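Local coordinates for protein Vng1086c (Halobacterium sp., PDB 2GF4), which is of unknown function but binds a calcium ion and belongs to the uncharacterised UPF0058 family, at residues M1-D4 and E5-L9; V14-K17 and D18-L21. All coordinates share one frame; numbering follows the deposited sequence.

Contact 1 of 2, residues M1-D4 and E5-L9; sequences MHKD and ELLEL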
loop_
_atom_site.group_PDB
_atom_site.type_symbol
_atom_site.label_atom_id
_atom_site.label_comp_id
_atom_site.label_asym_id
_atom_site.label_seq_id
_atom_site.Cartn_x
_atom_site.Cartn_y
_atom_site.Cartn_z
HETATM N N MSE A 1 8.496 -19.010 6.649
HETATM C CA MSE A 1 7.379 -19.559 5.830
HETATM C C MSE A 1 7.917 -20.533 4.783
HETATM O O MSE A 1 8.731 -20.166 3.941
HETATM C CB MSE A 1 6.620 -18.408 5.158
HETATM C CG MSE A 1 5.521 -18.839 4.201
HETATM SE SE MSE A 1 4.324 -17.379 3.762
HETATM C CE MSE A 1 5.628 -16.131 3.076
ATOM N N HIS A 2 7.462 -21.779 4.846
ATOM C CA HIS A 2 7.911 -22.805 3.905
ATOM C C HIS A 2 7.395 -22.567 2.490
ATOM O O HIS A 2 6.467 -21.784 2.291
ATOM C CB HIS A 2 7.462 -24.178 4.394
ATOM C CG HIS A 2 8.104 -24.586 5.680
ATOM N ND1 HIS A 2 9.473 -24.614 5.848
ATOM C CD2 HIS A 2 7.570 -24.946 6.872
ATOM C CE1 HIS A 2 9.753 -24.967 7.091
ATOM N NE2 HIS A 2 8.617 -25.175 7.732
ATOM N N LYS A 3 7.993 -23.234 1.505
ATOM C CA LYS A 3 7.537 -23.048 0.135
ATOM C C LYS A 3 6.137 -23.626 -0.059
ATOM O O LYS A 3 5.290 -22.987 -0.683
ATOM C CB LYS A 3 8.509 -23.654 -0.881
ATOM C CG LYS A 3 8.097 -23.317 -2.316
ATOM C CD LYS A 3 9.170 -23.590 -3.360
ATOM C CE LYS A 3 8.672 -23.158 -4.737
ATOM N NZ LYS A 3 9.680 -23.348 -5.816
ATOM N N ASP A 4 5.881 -24.826 0.461
ATOM C CA ASP A 4 4.520 -25.391 0.333
ATOM C C ASP A 4 3.466 -24.479 1.012
ATOM O O ASP A 4 2.313 -24.462 0.576
ATOM C CB ASP A 4 4.467 -26.765 0.979
ATOM C CG ASP A 4 5.146 -27.831 0.130
ATOM O OD1 ASP A 4 5.676 -27.498 -0.953
ATOM O OD2 ASP A 4 5.158 -29.000 0.536
ATOM N N GLU A 5 3.813 -23.780 2.095
ATOM C CA GLU A 5 2.832 -22.890 2.737
ATOM C C GLU A 5 2.615 -21.691 1.808
ATOM O O GLU A 5 1.485 -21.251 1.635
ATOM C CB GLU A 5 3.347 -22.395 4.090
ATOM C CG GLU A 5 3.503 -23.521 5.113
ATOM C CD GLU A 5 4.240 -23.097 6.372
ATOM O OE1 GLU A 5 5.225 -22.318 6.322
ATOM O OE2 GLU A 5 3.865 -23.575 7.459
ATOM N N LEU A 6 3.669 -21.154 1.209
ATOM C CA LEU A 6 3.505 -20.006 0.324
ATOM C C LEU A 6 2.697 -20.360 -0.925
ATOM O O LEU A 6 1.912 -19.528 -1.394
ATOM C CB LEU A 6 4.888 -19.501 -0.035
ATOM C CG LEU A 6 5.061 -18.256 -0.908
ATOM C CD1 LEU A 6 4.459 -17.026 -0.286
ATOM C CD2 LEU A 6 6.522 -18.065 -1.087
ATOM N N LEU A 7 2.893 -21.559 -1.481
ATOM C CA LEU A 7 2.124 -21.965 -2.665
ATOM C C LEU A 7 0.647 -22.032 -2.279
ATOM O O LEU A 7 -0.203 -21.553 -3.037
ATOM C CB LEU A 7 2.601 -23.338 -3.183
ATOM C CG LEU A 7 4.036 -23.279 -3.792
ATOM C CD1 LEU A 7 4.481 -24.670 -4.125
ATOM C CD2 LEU A 7 4.117 -22.414 -5.044
ATOM N N GLU A 8 0.352 -22.596 -1.100
ATOM C CA GLU A 8 -1.023 -22.714 -0.624
ATOM C C GLU A 8 -1.617 -21.330 -0.392
ATOM O O GLU A 8 -2.805 -21.129 -0.652
ATOM C CB GLU A 8 -1.050 -23.567 0.650
ATOM C CG GLU A 8 -0.837 -25.059 0.327
ATOM C CD GLU A 8 -0.687 -25.944 1.556
ATOM O OE1 GLU A 8 -1.709 -26.384 2.121
ATOM O OE2 GLU A 8 0.463 -26.213 1.966
ATOM N N LEU A 9 -0.811 -20.379 0.073
ATOM C CA LEU A 9 -1.309 -19.023 0.305
ATOM C C LEU A 9 -1.634 -18.413 -1.055
ATOM O O LEU A 9 -2.702 -17.814 -1.214
ATOM C CB LEU A 9 -0.234 -18.211 1.023
ATOM C CG LEU A 9 -0.608 -16.775 1.405
ATOM C CD1 LEU A 9 -1.755 -16.792 2.341
ATOM C CD2 LEU A 9 0.546 -16.107 2.053
#
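At the N-terminal cap of helix 3-21, Glu5 reaches back to His2, the N-cap residue. Its carboxylate accepts a hydrogen bond from the backbone amide of His2, with His2 N to Glu5 OE1 at 2.7 Å. This is one half of a capping box, the half in which the third helical residue takes the amide of the cap. The N-H points at the oxygen at 159°. It comes in on the anti side of the carboxylate and somewhat out of its plane. Glu5 CG lies beside its own backbone N (chi1 -65°), and the extended chain beyond it leads back along the helix toward the cap. Glu5 OE1 also passes His2 CB at 3.5 Å. The imidazole and the carboxylate planes are turned 38° apart. The same oxygen takes a second hydrogen bond from the amide of Asp24 in the second subunit, so two backbone N-H groups grip it.

Behind the cap the helical bonds begin. Leu6 N donates to His2 O at 3.1 Å, and Leu7 N to Lys3 O at 2.9 Å. Selenomethionine Met1 crosses Leu6 at about a right angle. Met1 CE rests on Leu6 CD1 at 3.7 Å, and Met1 SE lies 4.3 Å from Leu9 CD2. Leu6 and Leu9 also pack on helix 48-71, while Met1 and Glu5 touch Phe23 of the second subunit. Lys3 NZ is hydrogen-bonded to the carbonyls of Val44 and Lys46.

The Glu5 carboxylate sits near the positive end of the helix dipole, with two amide donors on OE1. This setting would probably favour its ionised form. It also makes one carboxylate oxygen serve both the helix start and the subunit interface.

Contact 2 of 2, residues V14-K17 and D18-L21; sequences VNIK and DQFL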
loop_
_atom_site.group_PDB
_atom_site.type_symbol
_atom_site.label_atom_id
_atom_site.label_comp_id
_atom_site.label_asym_id
_atom_site.label_seq_id
_atom_site.Cartn_x
_atom_site.Cartn_y
_atom_site.Cartn_z
ATOM N N VAL A 14 -5.736 -16.609 -4.985
ATOM C CA VAL A 14 -6.288 -16.618 -6.330
ATOM C C VAL A 14 -7.771 -16.973 -6.179
ATOM O O VAL A 14 -8.600 -16.464 -6.956
ATOM C CB VAL A 14 -5.513 -17.571 -7.195
ATOM C CG1 VAL A 14 -6.280 -17.869 -8.419
ATOM C CG2 VAL A 14 -4.224 -16.883 -7.577
ATOM N N ASN A 15 -8.123 -17.822 -5.204
ATOM C CA ASN A 15 -9.550 -18.081 -4.967
ATOM C C ASN A 15 -10.201 -16.738 -4.569
ATOM O O ASN A 15 -11.313 -16.479 -5.015
ATOM C CB ASN A 15 -9.744 -19.096 -3.857
ATOM C CG ASN A 15 -9.410 -20.503 -4.308
ATOM O OD1 ASN A 15 -9.344 -21.421 -3.513
ATOM N ND2 ASN A 15 -9.194 -20.668 -5.622
ATOM N N ILE A 16 -9.553 -15.882 -3.759
ATOM C CA ILE A 16 -10.150 -14.588 -3.386
ATOM C C ILE A 16 -10.376 -13.761 -4.673
ATOM O O ILE A 16 -11.478 -13.242 -4.893
ATOM C CB ILE A 16 -9.201 -13.833 -2.423
ATOM C CG1 ILE A 16 -9.101 -14.564 -1.080
ATOM C CG2 ILE A 16 -9.705 -12.465 -2.199
ATOM C CD1 ILE A 16 -10.256 -14.435 -0.264
ATOM N N LYS A 17 -9.343 -13.634 -5.512
ATOM C CA LYS A 17 -9.444 -12.899 -6.763
ATOM C C LYS A 17 -10.614 -13.355 -7.609
ATOM O O LYS A 17 -11.351 -12.514 -8.118
ATOM C CB LYS A 17 -8.194 -13.108 -7.576
ATOM C CG LYS A 17 -8.383 -12.521 -8.924
ATOM C CD LYS A 17 -7.108 -12.093 -9.477
ATOM C CE LYS A 17 -6.477 -13.234 -10.133
ATOM N NZ LYS A 17 -7.314 -13.763 -11.209
ATOM N N ASP A 18 -10.777 -14.669 -7.778
ATOM C CA ASP A 18 -11.878 -15.150 -8.598
ATOM C C ASP A 18 -13.198 -14.814 -7.954
ATOM O O ASP A 18 -14.126 -14.421 -8.660
ATOM C CB ASP A 18 -11.680 -16.625 -8.876
ATOM C CG ASP A 18 -10.523 -16.850 -9.846
ATOM O OD1 ASP A 18 -10.206 -15.945 -10.651
ATOM O OD2 ASP A 18 -9.912 -17.922 -9.843
ATOM N N GLN A 19 -13.278 -14.951 -6.627
ATOM C CA GLN A 19 -14.462 -14.600 -5.842
ATOM C C GLN A 19 -14.811 -13.126 -6.145
ATOM O O GLN A 19 -15.944 -12.839 -6.529
ATOM C CB GLN A 19 -14.115 -14.732 -4.364
ATOM C CG GLN A 19 -15.319 -14.594 -3.500
ATOM C CD GLN A 19 -15.021 -14.661 -2.024
ATOM O OE1 GLN A 19 -13.870 -14.748 -1.592
ATOM N NE2 GLN A 19 -16.077 -14.608 -1.247
ATOM N N PHE A 20 -13.846 -12.206 -5.965
ATOM C CA PHE A 20 -14.048 -10.775 -6.210
ATOM C C PHE A 20 -14.531 -10.492 -7.641
ATOM O O PHE A 20 -15.494 -9.743 -7.807
ATOM C CB PHE A 20 -12.730 -10.027 -5.952
ATOM C CG PHE A 20 -12.766 -8.559 -6.284
ATOM C CD1 PHE A 20 -13.126 -7.608 -5.338
ATOM C CD2 PHE A 20 -12.401 -8.123 -7.548
ATOM C CE1 PHE A 20 -13.096 -6.256 -5.662
ATOM C CE2 PHE A 20 -12.375 -6.776 -7.857
ATOM C CZ PHE A 20 -12.723 -5.850 -6.919
ATOM N N LEU A 21 -13.892 -11.098 -8.648
ATOM C CA LEU A 21 -14.278 -10.844 -10.030
ATOM C C LEU A 21 -15.670 -11.334 -10.301
ATOM O O LEU A 21 -16.292 -10.921 -11.276
ATOM C CB LEU A 21 -13.262 -11.465 -10.976
ATOM C CG LEU A 21 -11.890 -10.771 -10.912
ATOM C CD1 LEU A 21 -10.986 -11.653 -11.669
ATOM C CD2 LEU A 21 -11.873 -9.365 -11.502
#
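Lys17 runs from its CB past Asp18 and Leu21, then bends back to Asp18 at its tip. Lys17 CB is 3.0 Å from Asp18 N, a distance set by the covalent chain. The contact proper starts at Lys17 CG, which touches Leu21 CD1 at 3.9 Å, where the two side chains cross obliquely. CD and CE then turn the chain, with bends at chi3 (86°) and chi4 (60°). These bends bring Lys17 NZ to 3.7 Å from Asp18 OD1. That is a long salt bridge. The ammonium makes another weak, long ion pair with Glu35 of the same chain. The Lys17 side chain also touches Phe31 and Tyr34. It lies about 9 Å from the bound calcium ion, whose site includes Asp38 and Glu40.

These residues lie on the C-terminal part of helix 3-21, where Lys17 and Leu21 are one turn apart (i to i+4). Phe20 N donates to Ile16 O at 2.8 Å, nearly straight. Leu21 N donates to Lys17 O at 3.0 Å, and Leu21 CG comes close to that same oxygen.

Asp18 has CG beside its own backbone N (chi1 -71°), which lays it alongside Val14, both pointing the same way. Asp18 OD2 comes within 3.9 Å of Val14 CG1. On another side of the helix Gln19 runs beside Ile16, with Gln19 OE1 at 3.9 Å from Ile16 CD1. Both residues pack on Gln12 of the second subunit. Phe20 is buried against Ala65 and Met66 of helix 48-71.

Both contacts lie on helix 3-21 and follow one another along the chain. Contact 1 caps the start of the helix, just after the N terminus. Contact 2 lies on its last turns, before the loop that leads to helix 32-37. Neither closes a loop, since each joins adjoining residues, and they neither nest nor cross. The centres of contact 1 and contact 2 are about 19 Å apart. Both lean on helix 48-71, contact 1 through residues such as His51 and Val55, contact 2 through Leu58 and Leu62 among others. Both also face the second subunit. The two ends meet weakly there, Gln19 of one subunit donating to the Glu8 carbonyl of the other.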